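Local coordinates for protein alpha-galactosidase (Lactobacillus brevis, PDB 3MI6) that probably hydrolyses terminal, non-reducing alpha-D-galactose residues of alpha-D-galactosides, as a member of glycosyl hydrolase family 36, at residues Ile3-Ala8 with Asp106-Leu111; Leu10-Gln15 with Tyr21-Met26; Gly32-Gly37 with Asn48-Glu53; Leu149-Phe154 with Ile160-Lys165. All blocks are in the same frame, centred on the assembly; numbering follows the deposited sequence.

Interaction 1. Residues Ile3-Ala8 with Asp106-Leu111; sequences IHVNEA and DHYQLL
Tyr-108 OH reaches Val-5 of strand 4-6 and Glu-7 just after it. Glu-7 OE2 lies 3.3 Å from Tyr-108 OH, with the carboxylate and ring planes 71° apart. Glu-7 CG sits at the ring edge, in its plane, 3.8 Å from Tyr-108 CE1. Val-5 meets the phenol end obliquely, with both methyls on one side of the ring plane. Its CG1, turned away from the backbone N (chi1 -169°), lies 3.7 Å from Tyr-108 CE1. Its CG2 lies 4.1 Å from Tyr-108 CE2. Alanine at Tyr-108 would probably open a gap beneath Val-5 and leave the Glu-7 carboxylate without its hydroxyl neighbour. The side chains of Ile-3 and Leu-110 slide past each other in opposite directions, with Ile-3 CD1 4.1 Å from Leu-110 CD2. This is a surface contact between two sheets. Strand 4-6 is the outermost strand of a four-stranded sheet, and strand 103-112 is the outermost strand of a nine-stranded one. Phe-12 of strand 11-15 meets Tyr-108 edge-to-face, and Ile-3 also packs on strand 132-140.

Interaction 2. Residues Leu10-Gln15 with Tyr21-Met26; sequences LTFHLQ and YIFQIM
Residues Leu-10 to Gln-15 pair with Tyr-21 to Met-26 in an antiparallel beta hairpin, at the middle of a four-stranded sheet. Phe-12 with Phe-23 and Leu-14 with Tyr-21 are hydrogen-bonded pairs. Thr-11 with Gln-24 and His-13 with Ile-22 are non-hydrogen-bonded pairs. Ile-25 N adds a bond to Leu-10 O at 3.0 Å, beside a G1 bulge that sets Leu-10 and Thr-11 against Asn-6. On the face of Phe-12 and Phe-23, Phe-12 CB makes a CH-pi contact over the Phe-23 ring, 3.9 Å from its centroid. The two rings are near parallel (19°) but slid apart. Ile-25 CG1 meets the edge of the Phe-12 ring, 3.8 Å from CE2. This face packs on Leu-134 of strand 132-140. On the face of His-13 and Ile-22, His-13 CG is swung away from the backbone N (chi1 -175°), which brings the imidazole beneath Ile-22. Serine at His-13 would probably leave Ile-22 without its flat support. Ile-22 CG1 makes a CH-pi contact over the centre of the His-13 ring, 3.4 Å from its centroid.

Interaction 3. Residues Gly32-Gly37 with Asn48-Glu53; sequences GQIYYG and NLMSQE
Met-50, a selenomethionine in this structure, leads its side chain over Ile-34 and on toward Gly-32. From CB the chain sets off beside the backbone N (chi1 -78°). Met-50 CG lies 4.2 Å from Ile-34 CG2. The chain then bends at chi2 and chi3, which turns SE toward strand 31-36. Met-50 SE lies 4.1 Å from Ile-34 CG1, and the carbonyl oxygen of Gln-33 is also close to it. The end methyl, CE, comes 4.7 Å from Gly-32 CA, on the side where a side chain at Gly-32 would point. The side chains of Met-50 and Ile-34 cross at about a right angle. Strand 31-36 carries a classic beta bulge here, with Ile-34 and Tyr-35 both opposite Ile-22. The facing residues form a type I beta turn from Asn-48 to Ser-51. Asn-48 O takes two bonds from one face of its plane, from Ser-51 N at 3.2 Å and Ser-51 OG at 2.6 Å. Leu-49, also in this turn, presses its CB on Ile-34 CG2 at 3.8 Å. Ile-34 packs as well on Ile-22 and Gln-24 of strand 19-25. In a second subunit, Gly-711 packs on Leu-49, Thr-716 hydrogen-bonds to Glu-53 OE1 and Tyr-679 to Glu-53 N.

Interaction 4. Residues Leu149-Phe154 with Ile160-Lys165; sequences LNYSIF and IVKSAK
Asn-150 and Ser-163 are joined by backbone and side-chain hydrogen bonds. Asn-150 ND2 donates to Ser-163 OG at 2.7 Å, nearly straight (166°) and in the amide plane of Asn-150. The bond fixes the rotation of the amide. Asn-150 CG lies beside the backbone N and opposite the carbonyl carbon (chi1 -48°), which places ND2 against Ser-163 OG. Asn-150 N also donates to Ser-163 O at 3.0 Å, from above the carbonyl plane, and the return bond from Ser-163 N is weak. Ser-152 and Val-161 form the next hydrogen-bonded pair, with Val-161 N to Ser-152 O at 2.9 Å and 173°. A water donates to Val-161 O at 3.1 Å and is also hydrogen-bonded to Ser-152 OG. Among the apolar contacts, Val-161 CG2, on the face of Asn-150 and Ser-152, lies 4.0 Å from Phe-154 CE1. On the other face Leu-149 CD2 meets Ala-164 CB at 4.1 Å. There Tyr-151 and Lys-162 lie side by side and point the same way, with Tyr-151 CE2 3.9 Å from Lys-162 CE. Their polar ends go beyond the pair: Tyr-151 OH bonds to Glu-76, and Lys-162 NZ bonds to Tyr-21 OH. The Tyr-151 ring stacks on Phe-23. The two strands make an antiparallel beta hairpin within a nine-stranded sheet, as in the beta-supersandwich domain at the N-terminus of family 36 enzymes.

Interaction 2 lies within a four-stranded antiparallel sheet whose strands follow chain order: 4-6, 11-15, 19-25 and 31-36. Interactions 1 and 3 each bring one strand of it. Interaction 4 lies in the nine-stranded sheet that also holds strand 103-112 of interaction 1. Along the chain, interactions 2 and 3 fall within the span between the two segments of interaction 1, and interaction 4 comes after all three. Centres of interactions 1 and 2 are about 9 Å apart, those of 2 and 4 about 13 Å. Ile-3 packs on Ile-153, and Leu-14 on Ile-153, so the two sheets share one apolar layer. All four contacts lie away from the predicted active-site residues and build the N-terminal beta region.

Interaction 1. Residues Ile3-Ala8 with Asp106-Leu111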
loop_
_atom_site.group_PDB
_atom_site.type_symbol
_atom_site.label_atom_id
_atom_site.label_comp_id
_atom_site.label_asym_id
_atom_site.label_seq_id
_atom_site.Cartn_x
_atom_site.Cartn_y
_atom_site.Cartn_z
ATOM N N ILE D 3 -10.508 30.195 27.605
ATOM C CA ILE D 3 -11.817 30.344 26.964
ATOM C C ILE D 3 -12.210 31.806 26.773
ATOM O O ILE D 3 -12.209 32.592 27.717
ATOM C CB ILE D 3 -12.939 29.655 27.748
ATOM C CG1 ILE D 3 -12.491 28.288 28.258
ATOM C CG2 ILE D 3 -14.147 29.493 26.869
ATOM C CD1 ILE D 3 -13.596 27.496 28.862
ATOM N N HIS D 4 -12.564 32.150 25.542
ATOM C CA HIS D 4 -12.805 33.523 25.152
ATOM C C HIS D 4 -14.141 33.560 24.480
ATOM O O HIS D 4 -14.348 32.851 23.505
ATOM C CB HIS D 4 -11.760 33.982 24.126
ATOM C CG HIS D 4 -10.359 34.001 24.646
ATOM N ND1 HIS D 4 -9.660 35.171 24.845
ATOM C CD2 HIS D 4 -9.529 32.995 25.015
ATOM C CE1 HIS D 4 -8.458 34.883 25.319
ATOM N NE2 HIS D 4 -8.354 33.572 25.433
ATOM N N VAL D 5 -15.046 34.390 24.984
ATOM C CA VAL D 5 -16.344 34.563 24.353
ATOM C C VAL D 5 -16.455 35.964 23.757
ATOM O O VAL D 5 -16.037 36.948 24.371
ATOM C CB VAL D 5 -17.485 34.358 25.358
ATOM C CG1 VAL D 5 -18.835 34.278 24.631
ATOM C CG2 VAL D 5 -17.241 33.118 26.194
ATOM N N ASN D 6 -16.990 36.039 22.544
ATOM C CA ASN D 6 -17.317 37.310 21.933
ATOM C C ASN D 6 -18.811 37.420 21.964
ATOM O O ASN D 6 -19.507 36.808 21.148
ATOM C CB ASN D 6 -16.827 37.391 20.490
ATOM C CG ASN D 6 -16.963 38.792 19.906
ATOM O OD1 ASN D 6 -15.995 39.554 19.883
ATOM N ND2 ASN D 6 -18.169 39.137 19.432
ATOM N N GLU D 7 -19.301 38.199 22.919
ATOM C CA GLU D 7 -20.717 38.193 23.233
ATOM C C GLU D 7 -21.500 38.827 22.112
ATOM O O GLU D 7 -22.669 38.505 21.896
ATOM C CB GLU D 7 -20.972 38.863 24.587
ATOM C CG GLU D 7 -20.708 37.921 25.762
ATOM C CD GLU D 7 -20.730 38.607 27.112
ATOM O OE1 GLU D 7 -19.823 39.433 27.369
ATOM O OE2 GLU D 7 -21.638 38.296 27.921
ATOM N N ALA D 8 -20.822 39.699 21.375
ATOM C CA ALA D 8 -21.424 40.420 20.269
ATOM C C ALA D 8 -21.740 39.510 19.081
ATOM O O ALA D 8 -22.659 39.785 18.313
ATOM C CB ALA D 8 -20.510 41.550 19.843
ATOM N N ASP D 106 -29.928 30.150 24.011
ATOM C CA ASP D 106 -30.541 31.126 24.888
ATOM C C ASP D 106 -29.498 31.923 25.672
ATOM O O ASP D 106 -29.548 33.160 25.690
ATOM C CB ASP D 106 -31.547 30.450 25.827
ATOM C CG ASP D 106 -31.971 31.348 26.982
ATOM O OD1 ASP D 106 -32.335 32.524 26.729
ATOM O OD2 ASP D 106 -31.938 30.865 28.138
ATOM N N HIS D 107 -28.555 31.227 26.310
ATOM C CA HIS D 107 -27.579 31.886 27.168
ATOM C C HIS D 107 -26.415 30.974 27.482
ATOM O O HIS D 107 -26.532 29.762 27.353
ATOM C CB HIS D 107 -28.234 32.313 28.483
ATOM C CG HIS D 107 -28.403 31.199 29.471
ATOM N ND1 HIS D 107 -29.508 30.374 29.485
ATOM C CD2 HIS D 107 -27.614 30.786 30.495
ATOM C CE1 HIS D 107 -29.390 29.499 30.470
ATOM N NE2 HIS D 107 -28.250 29.726 31.098
ATOM N N TYR D 108 -25.302 31.555 27.922
ATOM C CA TYR D 108 -24.135 30.775 28.314
ATOM C C TYR D 108 -23.651 31.172 29.698
ATOM O O TYR D 108 -24.022 32.216 30.217
ATOM C CB TYR D 108 -22.997 30.968 27.312
ATOM C CG TYR D 108 -22.160 32.203 27.571
ATOM C CD1 TYR D 108 -22.388 33.376 26.878
ATOM C CD2 TYR D 108 -21.147 32.193 28.516
ATOM C CE1 TYR D 108 -21.628 34.499 27.118
ATOM C CE2 TYR D 108 -20.394 33.304 28.761
ATOM C CZ TYR D 108 -20.636 34.454 28.056
ATOM O OH TYR D 108 -19.886 35.572 28.298
ATOM N N GLN D 109 -22.790 30.347 30.276
ATOM C CA GLN D 109 -22.189 30.633 31.572
ATOM C C GLN D 109 -20.723 30.170 31.600
ATOM O O GLN D 109 -20.390 29.151 31.007
ATOM C CB GLN D 109 -22.997 29.932 32.650
ATOM C CG GLN D 109 -22.483 30.099 34.052
ATOM C CD GLN D 109 -23.404 29.423 35.055
ATOM O OE1 GLN D 109 -24.111 28.467 34.713
ATOM N NE2 GLN D 109 -23.398 29.911 36.299
ATOM N N LEU D 110 -19.850 30.922 32.272
ATOM C CA LEU D 110 -18.420 30.592 32.343
ATOM C C LEU D 110 -17.969 30.420 33.790
ATOM O O LEU D 110 -17.999 31.364 34.570
ATOM C CB LEU D 110 -17.576 31.685 31.680
ATOM C CG LEU D 110 -16.332 31.316 30.851
ATOM C CD1 LEU D 110 -15.315 32.449 30.904
ATOM C CD2 LEU D 110 -15.685 30.008 31.296
ATOM N N LEU D 111 -17.550 29.212 34.150
ATOM C CA LEU D 111 -17.155 28.933 35.522
ATOM C C LEU D 111 -15.655 28.794 35.590
ATOM O O LEU D 111 -14.975 28.805 34.574
ATOM C CB LEU D 111 -17.808 27.644 36.035
ATOM C CG LEU D 111 -19.340 27.538 35.982
ATOM C CD1 LEU D 111 -19.816 26.079 36.106
ATOM C CD2 LEU D 111 -20.004 28.441 37.033
#

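Interaction 2. Residues Leu10-Gln15 with Tyr21-Met26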
loop_
_atom_site.group_PDB
_atom_site.type_symbol
_atom_site.label_atom_id
_atom_site.label_comp_id
_atom_site.label_asym_id
_atom_site.label_seq_id
_atom_site.Cartn_x
_atom_site.Cartn_y
_atom_site.Cartn_z
ATOM N N LEU D 10 -21.350 35.861 19.634
ATOM C CA LEU D 10 -21.576 34.548 20.214
ATOM C C LEU D 10 -20.600 33.539 19.598
ATOM O O LEU D 10 -20.963 32.417 19.214
ATOM C CB LEU D 10 -23.043 34.120 20.057
ATOM C CG LEU D 10 -24.101 35.015 20.728
ATOM C CD1 LEU D 10 -25.503 34.462 20.525
ATOM C CD2 LEU D 10 -23.814 35.172 22.196
ATOM N N THR D 11 -19.350 33.982 19.512
ATOM C CA THR D 11 -18.241 33.151 19.103
ATOM C C THR D 11 -17.490 32.647 20.331
ATOM O O THR D 11 -16.881 33.418 21.070
ATOM C CB THR D 11 -17.270 33.933 18.246
ATOM O OG1 THR D 11 -17.970 34.482 17.128
ATOM C CG2 THR D 11 -16.176 33.026 17.756
ATOM N N PHE D 12 -17.549 31.338 20.537
ATOM C CA PHE D 12 -16.866 30.688 21.631
ATOM C C PHE D 12 -15.628 30.025 21.093
ATOM O O PHE D 12 -15.679 29.277 20.117
ATOM C CB PHE D 12 -17.791 29.667 22.274
ATOM C CG PHE D 12 -19.084 30.258 22.720
ATOM C CD1 PHE D 12 -19.239 30.712 24.018
ATOM C CD2 PHE D 12 -20.128 30.417 21.825
ATOM C CE1 PHE D 12 -20.418 31.281 24.421
ATOM C CE2 PHE D 12 -21.310 30.984 22.225
ATOM C CZ PHE D 12 -21.458 31.416 23.526
ATOM N N HIS D 13 -14.519 30.305 21.760
ATOM C CA HIS D 13 -13.218 29.922 21.302
ATOM C C HIS D 13 -12.436 29.446 22.514
ATOM O O HIS D 13 -12.102 30.220 23.394
ATOM C CB HIS D 13 -12.570 31.145 20.664
ATOM C CG HIS D 13 -11.242 30.886 20.024
ATOM N ND1 HIS D 13 -10.295 30.043 20.569
ATOM C CD2 HIS D 13 -10.683 31.407 18.905
ATOM C CE1 HIS D 13 -9.218 30.040 19.803
ATOM N NE2 HIS D 13 -9.429 30.856 18.784
ATOM N N LEU D 14 -12.169 28.148 22.553
ATOM C CA LEU D 14 -11.363 27.529 23.592
ATOM C C LEU D 14 -9.852 27.441 23.215
ATOM O O LEU D 14 -9.492 26.972 22.126
ATOM C CB LEU D 14 -11.936 26.142 23.881
ATOM C CG LEU D 14 -13.255 26.045 24.675
ATOM C CD1 LEU D 14 -14.440 26.622 23.929
ATOM C CD2 LEU D 14 -13.540 24.591 25.090
ATOM N N GLN D 15 -8.977 27.912 24.105
ATOM C CA GLN D 15 -7.525 27.845 23.898
ATOM C C GLN D 15 -6.794 27.079 24.989
ATOM O O GLN D 15 -6.809 27.470 26.165
ATOM C CB GLN D 15 -6.901 29.234 23.793
ATOM C CG GLN D 15 -7.169 29.946 22.483
ATOM C CD GLN D 15 -6.234 31.112 22.285
ATOM O OE1 GLN D 15 -5.892 31.807 23.236
ATOM N NE2 GLN D 15 -5.800 31.325 21.053
ATOM N N TYR D 21 -10.155 25.125 19.870
ATOM C CA TYR D 21 -11.467 24.613 19.513
ATOM C C TYR D 21 -12.365 25.850 19.430
ATOM O O TYR D 21 -12.476 26.599 20.394
ATOM C CB TYR D 21 -11.929 23.673 20.624
ATOM C CG TYR D 21 -13.146 22.806 20.339
ATOM C CD1 TYR D 21 -14.421 23.348 20.302
ATOM C CD2 TYR D 21 -13.017 21.430 20.169
ATOM C CE1 TYR D 21 -15.524 22.561 20.066
ATOM C CE2 TYR D 21 -14.111 20.631 19.943
ATOM C CZ TYR D 21 -15.366 21.199 19.895
ATOM O OH TYR D 21 -16.462 20.403 19.659
ATOM N N ILE D 22 -12.973 26.087 18.275
ATOM C CA ILE D 22 -13.781 27.277 18.074
ATOM C C ILE D 22 -15.152 26.920 17.501
ATOM O O ILE D 22 -15.241 26.194 16.501
ATOM C CB ILE D 22 -13.119 28.240 17.074
ATOM C CG1 ILE D 22 -11.661 28.509 17.441
ATOM C CG2 ILE D 22 -13.897 29.538 16.971
ATOM C CD1 ILE D 22 -10.874 29.204 16.305
ATOM N N PHE D 23 -16.216 27.436 18.119
ATOM C CA PHE D 23 -17.546 27.351 17.517
ATOM C C PHE D 23 -18.352 28.640 17.651
ATOM O O PHE D 23 -17.963 29.544 18.385
ATOM C CB PHE D 23 -18.340 26.152 18.048
ATOM C CG PHE D 23 -18.638 26.200 19.528
ATOM C CD1 PHE D 23 -17.675 25.836 20.455
ATOM C CD2 PHE D 23 -19.899 26.564 19.984
ATOM C CE1 PHE D 23 -17.950 25.850 21.804
ATOM C CE2 PHE D 23 -20.185 26.586 21.348
ATOM C CZ PHE D 23 -19.207 26.227 22.257
ATOM N N GLN D 24 -19.480 28.703 16.946
ATOM C CA GLN D 24 -20.277 29.919 16.856
ATOM C C GLN D 24 -21.777 29.634 16.837
ATOM O O GLN D 24 -22.235 28.708 16.163
ATOM C CB GLN D 24 -19.892 30.696 15.599
ATOM C CG GLN D 24 -20.534 32.065 15.484
ATOM C CD GLN D 24 -20.075 32.826 14.239
ATOM O OE1 GLN D 24 -19.835 32.234 13.178
ATOM N NE2 GLN D 24 -19.963 34.149 14.363
ATOM N N ILE D 25 -22.543 30.431 17.580
ATOM C CA ILE D 25 -23.998 30.364 17.490
ATOM C C ILE D 25 -24.424 30.971 16.166
ATOM O O ILE D 25 -23.923 32.021 15.753
ATOM C CB ILE D 25 -24.688 31.089 18.645
ATOM C CG1 ILE D 25 -24.290 30.453 19.973
ATOM C CG2 ILE D 25 -26.184 31.005 18.489
ATOM C CD1 ILE D 25 -24.611 28.971 20.051
HETATM N N MSE D 26 -25.352 30.311 15.497
HETATM C CA MSE D 26 -25.649 30.665 14.124
HETATM C C MSE D 26 -27.042 31.240 13.871
HETATM O O MSE D 26 -27.920 31.242 14.745
HETATM C CB MSE D 26 -25.424 29.452 13.238
HETATM C CG MSE D 26 -24.009 28.908 13.326
HETATM SE SE MSE D 26 -23.626 27.935 11.698
HETATM C CE MSE D 26 -25.033 26.566 11.769
#

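Interaction 3. Residues Gly32-Gly37 with Asn48-Glu53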
loop_
_atom_site.group_PDB
_atom_site.type_symbol
_atom_site.label_atom_id
_atom_site.label_comp_id
_atom_site.label_asym_id
_atom_site.label_seq_id
_atom_site.Cartn_x
_atom_site.Cartn_y
_atom_site.Cartn_z
ATOM N N GLY D 32 -22.481 26.187 15.539
ATOM C CA GLY D 32 -21.723 25.817 14.352
ATOM C C GLY D 32 -20.239 25.689 14.634
ATOM O O GLY D 32 -19.575 26.614 15.100
ATOM N N GLN D 33 -19.716 24.507 14.360
ATOM C CA GLN D 33 -18.317 24.210 14.607
ATOM C C GLN D 33 -17.504 24.939 13.561
ATOM O O GLN D 33 -17.861 24.922 12.386
ATOM C CB GLN D 33 -18.110 22.706 14.514
ATOM C CG GLN D 33 -16.730 22.284 14.216
ATOM C CD GLN D 33 -15.784 22.568 15.339
ATOM O OE1 GLN D 33 -16.170 22.665 16.515
ATOM N NE2 GLN D 33 -14.513 22.690 14.990
ATOM N N ILE D 34 -16.437 25.610 13.989
ATOM C CA ILE D 34 -15.623 26.388 13.056
ATOM C C ILE D 34 -14.248 25.740 12.799
ATOM O O ILE D 34 -13.806 25.629 11.658
ATOM C CB ILE D 34 -15.411 27.851 13.550
ATOM C CG1 ILE D 34 -16.703 28.437 14.097
ATOM C CG2 ILE D 34 -14.900 28.745 12.427
ATOM C CD1 ILE D 34 -16.595 29.897 14.377
ATOM N N TYR D 35 -13.576 25.312 13.861
ATOM C CA TYR D 35 -12.208 24.849 13.725
ATOM C C TYR D 35 -11.660 24.174 14.981
ATOM O O TYR D 35 -11.888 24.636 16.097
ATOM C CB TYR D 35 -11.305 26.021 13.337
ATOM C CG TYR D 35 -9.849 25.700 13.488
ATOM C CD1 TYR D 35 -9.145 25.054 12.469
ATOM C CD2 TYR D 35 -9.169 26.025 14.652
ATOM C CE1 TYR D 35 -7.788 24.751 12.615
ATOM C CE2 TYR D 35 -7.835 25.723 14.805
ATOM C CZ TYR D 35 -7.150 25.086 13.789
ATOM O OH TYR D 35 -5.822 24.800 13.957
ATOM N N TYR D 36 -10.933 23.079 14.793
ATOM C CA TYR D 36 -10.251 22.404 15.900
ATOM C C TYR D 36 -8.941 21.934 15.316
ATOM O O TYR D 36 -8.920 21.225 14.310
ATOM C CB TYR D 36 -11.088 21.244 16.464
ATOM C CG TYR D 36 -10.520 20.566 17.703
ATOM C CD1 TYR D 36 -9.628 21.220 18.545
ATOM C CD2 TYR D 36 -10.898 19.269 18.040
ATOM C CE1 TYR D 36 -9.108 20.589 19.686
ATOM C CE2 TYR D 36 -10.385 18.627 19.174
ATOM C CZ TYR D 36 -9.488 19.287 19.994
ATOM O OH TYR D 36 -8.983 18.640 21.115
ATOM N N GLY D 37 -7.843 22.384 15.907
ATOM C CA GLY D 37 -6.538 22.197 15.304
ATOM C C GLY D 37 -5.487 22.862 16.158
ATOM O O GLY D 37 -5.749 23.186 17.310
ATOM N N ASN D 48 -14.565 34.096 7.063
ATOM C CA ASN D 48 -13.928 33.294 6.032
ATOM C C ASN D 48 -14.185 31.808 6.215
ATOM O O ASN D 48 -14.685 31.139 5.312
ATOM C CB ASN D 48 -12.422 33.560 5.995
ATOM C CG ASN D 48 -11.702 32.670 5.011
ATOM O OD1 ASN D 48 -11.914 32.768 3.800
ATOM N ND2 ASN D 48 -10.839 31.793 5.525
ATOM N N LEU D 49 -13.824 31.297 7.383
ATOM C CA LEU D 49 -13.993 29.885 7.674
ATOM C C LEU D 49 -15.465 29.439 7.627
ATOM O O LEU D 49 -15.759 28.253 7.447
ATOM C CB LEU D 49 -13.376 29.568 9.036
ATOM C CG LEU D 49 -11.877 29.852 9.076
ATOM C CD1 LEU D 49 -11.342 29.839 10.504
ATOM C CD2 LEU D 49 -11.144 28.844 8.215
HETATM N N MSE D 50 -16.382 30.394 7.766
HETATM C CA MSE D 50 -17.804 30.091 7.862
HETATM C C MSE D 50 -18.562 30.310 6.559
HETATM O O MSE D 50 -19.797 30.318 6.544
HETATM C CB MSE D 50 -18.437 30.911 8.990
HETATM C CG MSE D 50 -18.149 30.358 10.371
HETATM SE SE MSE D 50 -18.857 28.531 10.577
HETATM C CE MSE D 50 -20.675 29.002 11.091
ATOM N N SER D 51 -17.829 30.476 5.466
ATOM C CA SER D 51 -18.447 30.723 4.173
ATOM C C SER D 51 -19.473 29.645 3.816
ATOM O O SER D 51 -19.330 28.484 4.198
ATOM C CB SER D 51 -17.380 30.820 3.085
ATOM O OG SER D 51 -16.374 31.745 3.449
ATOM N N GLN D 52 -20.503 30.035 3.074
ATOM C CA GLN D 52 -21.572 29.121 2.692
ATOM C C GLN D 52 -21.878 29.247 1.219
ATOM O O GLN D 52 -22.020 30.357 0.709
ATOM C CB GLN D 52 -22.841 29.432 3.483
ATOM C CG GLN D 52 -22.628 29.501 4.979
ATOM C CD GLN D 52 -23.920 29.356 5.748
ATOM O OE1 GLN D 52 -23.920 29.339 6.979
ATOM N NE2 GLN D 52 -25.030 29.240 5.026
ATOM N N GLU D 53 -21.993 28.115 0.532
ATOM C CA GLU D 53 -22.318 28.132 -0.893
ATOM C C GLU D 53 -23.474 27.204 -1.216
ATOM O O GLU D 53 -23.632 26.168 -0.589
ATOM C CB GLU D 53 -21.098 27.752 -1.739
ATOM C CG GLU D 53 -19.988 28.802 -1.773
ATOM C CD GLU D 53 -18.767 28.357 -2.566
ATOM O OE1 GLU D 53 -18.600 27.132 -2.792
ATOM O OE2 GLU D 53 -17.973 29.243 -2.953
#

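Interaction 4. Residues Leu149-Phe154 with Ile160-Lys165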
loop_
_atom_site.group_PDB
_atom_site.type_symbol
_atom_site.label_atom_id
_atom_site.label_comp_id
_atom_site.label_asym_id
_atom_site.label_seq_id
_atom_site.Cartn_x
_atom_site.Cartn_y
_atom_site.Cartn_z
ATOM N N LEU D 149 -24.762 22.129 26.951
ATOM C CA LEU D 149 -23.527 21.635 26.345
ATOM C C LEU D 149 -22.316 22.097 27.165
ATOM O O LEU D 149 -22.041 23.287 27.290
ATOM C CB LEU D 149 -23.395 22.094 24.890
ATOM C CG LEU D 149 -24.371 21.467 23.900
ATOM C CD1 LEU D 149 -23.960 21.712 22.455
ATOM C CD2 LEU D 149 -24.463 19.991 24.155
ATOM N N ASN D 150 -21.595 21.142 27.729
ATOM C CA ASN D 150 -20.467 21.467 28.573
ATOM C C ASN D 150 -19.142 21.294 27.856
ATOM O O ASN D 150 -18.993 20.445 26.961
ATOM C CB ASN D 150 -20.516 20.614 29.828
ATOM C CG ASN D 150 -21.889 20.612 30.456
ATOM O OD1 ASN D 150 -22.426 21.660 30.788
ATOM N ND2 ASN D 150 -22.472 19.436 30.605
ATOM N N TYR D 151 -18.190 22.126 28.256
ATOM C CA TYR D 151 -16.886 22.194 27.635
ATOM C C TYR D 151 -15.965 22.676 28.723
ATOM O O TYR D 151 -16.010 23.841 29.082
ATOM C CB TYR D 151 -16.877 23.266 26.557
ATOM C CG TYR D 151 -17.733 23.019 25.333
ATOM C CD1 TYR D 151 -19.062 23.428 25.289
ATOM C CD2 TYR D 151 -17.199 22.429 24.194
ATOM C CE1 TYR D 151 -19.844 23.227 24.151
ATOM C CE2 TYR D 151 -17.966 22.217 23.060
ATOM C CZ TYR D 151 -19.283 22.622 23.035
ATOM O OH TYR D 151 -20.037 22.411 21.900
ATOM N N SER D 152 -15.136 21.802 29.268
ATOM C CA SER D 152 -14.103 22.249 30.194
ATOM C C SER D 152 -12.720 22.234 29.542
ATOM O O SER D 152 -12.264 21.201 29.063
ATOM C CB SER D 152 -14.102 21.379 31.436
ATOM O OG SER D 152 -15.420 21.221 31.905
ATOM N N ILE D 153 -12.071 23.394 29.515
ATOM C CA ILE D 153 -10.699 23.514 29.051
ATOM C C ILE D 153 -9.702 23.100 30.131
ATOM O O ILE D 153 -9.827 23.484 31.286
ATOM C CB ILE D 153 -10.392 24.956 28.600
ATOM C CG1 ILE D 153 -10.794 25.146 27.144
ATOM C CG2 ILE D 153 -8.911 25.276 28.692
ATOM C CD1 ILE D 153 -9.923 26.160 26.438
ATOM N N PHE D 154 -8.716 22.300 29.746
ATOM C CA PHE D 154 -7.599 21.957 30.624
ATOM C C PHE D 154 -6.302 22.295 29.905
ATOM O O PHE D 154 -5.578 21.411 29.464
ATOM C CB PHE D 154 -7.631 20.477 30.951
ATOM C CG PHE D 154 -8.584 20.116 32.044
ATOM C CD1 PHE D 154 -9.883 19.824 31.764
ATOM C CD2 PHE D 154 -8.159 20.037 33.347
ATOM C CE1 PHE D 154 -10.735 19.478 32.755
ATOM C CE2 PHE D 154 -9.018 19.686 34.340
ATOM C CZ PHE D 154 -10.305 19.408 34.045
ATOM N N ILE D 160 -9.614 19.030 26.107
ATOM C CA ILE D 160 -10.931 19.631 26.259
ATOM C C ILE D 160 -11.872 18.503 26.606
ATOM O O ILE D 160 -11.870 17.493 25.919
ATOM C CB ILE D 160 -11.389 20.245 24.941
ATOM C CG1 ILE D 160 -10.607 21.538 24.663
ATOM C CG2 ILE D 160 -12.883 20.512 24.965
ATOM C CD1 ILE D 160 -10.634 22.001 23.232
ATOM N N VAL D 161 -12.647 18.654 27.682
ATOM C CA VAL D 161 -13.615 17.636 28.124
ATOM C C VAL D 161 -15.035 18.063 27.807
ATOM O O VAL D 161 -15.417 19.180 28.118
ATOM C CB VAL D 161 -13.570 17.416 29.649
ATOM C CG1 VAL D 161 -14.654 16.431 30.072
ATOM C CG2 VAL D 161 -12.225 16.922 30.088
ATOM N N LYS D 162 -15.830 17.176 27.223
ATOM C CA LYS D 162 -17.183 17.541 26.806
ATOM C C LYS D 162 -18.245 16.657 27.419
ATOM O O LYS D 162 -17.993 15.490 27.707
ATOM C CB LYS D 162 -17.300 17.501 25.280
ATOM C CG LYS D 162 -16.479 18.570 24.573
ATOM C CD LYS D 162 -16.445 18.353 23.080
ATOM C CE LYS D 162 -17.819 18.365 22.476
ATOM N NZ LYS D 162 -17.686 18.278 21.013
ATOM N N SER D 163 -19.429 17.228 27.641
ATOM C CA SER D 163 -20.612 16.437 27.981
ATOM C C SER D 163 -21.899 17.136 27.568
ATOM O O SER D 163 -21.873 18.218 26.984
ATOM C CB SER D 163 -20.664 16.095 29.470
ATOM O OG SER D 163 -21.085 17.206 30.243
ATOM N N ALA D 164 -23.027 16.505 27.880
ATOM C CA ALA D 164 -24.330 17.092 27.623
ATOM C C ALA D 164 -25.247 16.762 28.780
ATOM O O ALA D 164 -25.150 15.684 29.363
ATOM C CB ALA D 164 -24.906 16.572 26.311
ATOM N N LYS D 165 -26.117 17.706 29.129
ATOM C CA LYS D 165 -27.112 17.515 30.182
ATOM C C LYS D 165 -28.439 17.986 29.663
ATOM O O LYS D 165 -28.565 19.132 29.241
ATOM C CB LYS D 165 -26.759 18.334 31.410
ATOM C CG LYS D 165 -27.718 18.155 32.557
ATOM C CD LYS D 165 -27.396 19.130 33.676
ATOM C CE LYS D 165 -27.595 18.503 35.050
ATOM N NZ LYS D 165 -27.507 19.522 36.137
HETATM O O HOH W 1 -17.397 19.586 30.492
#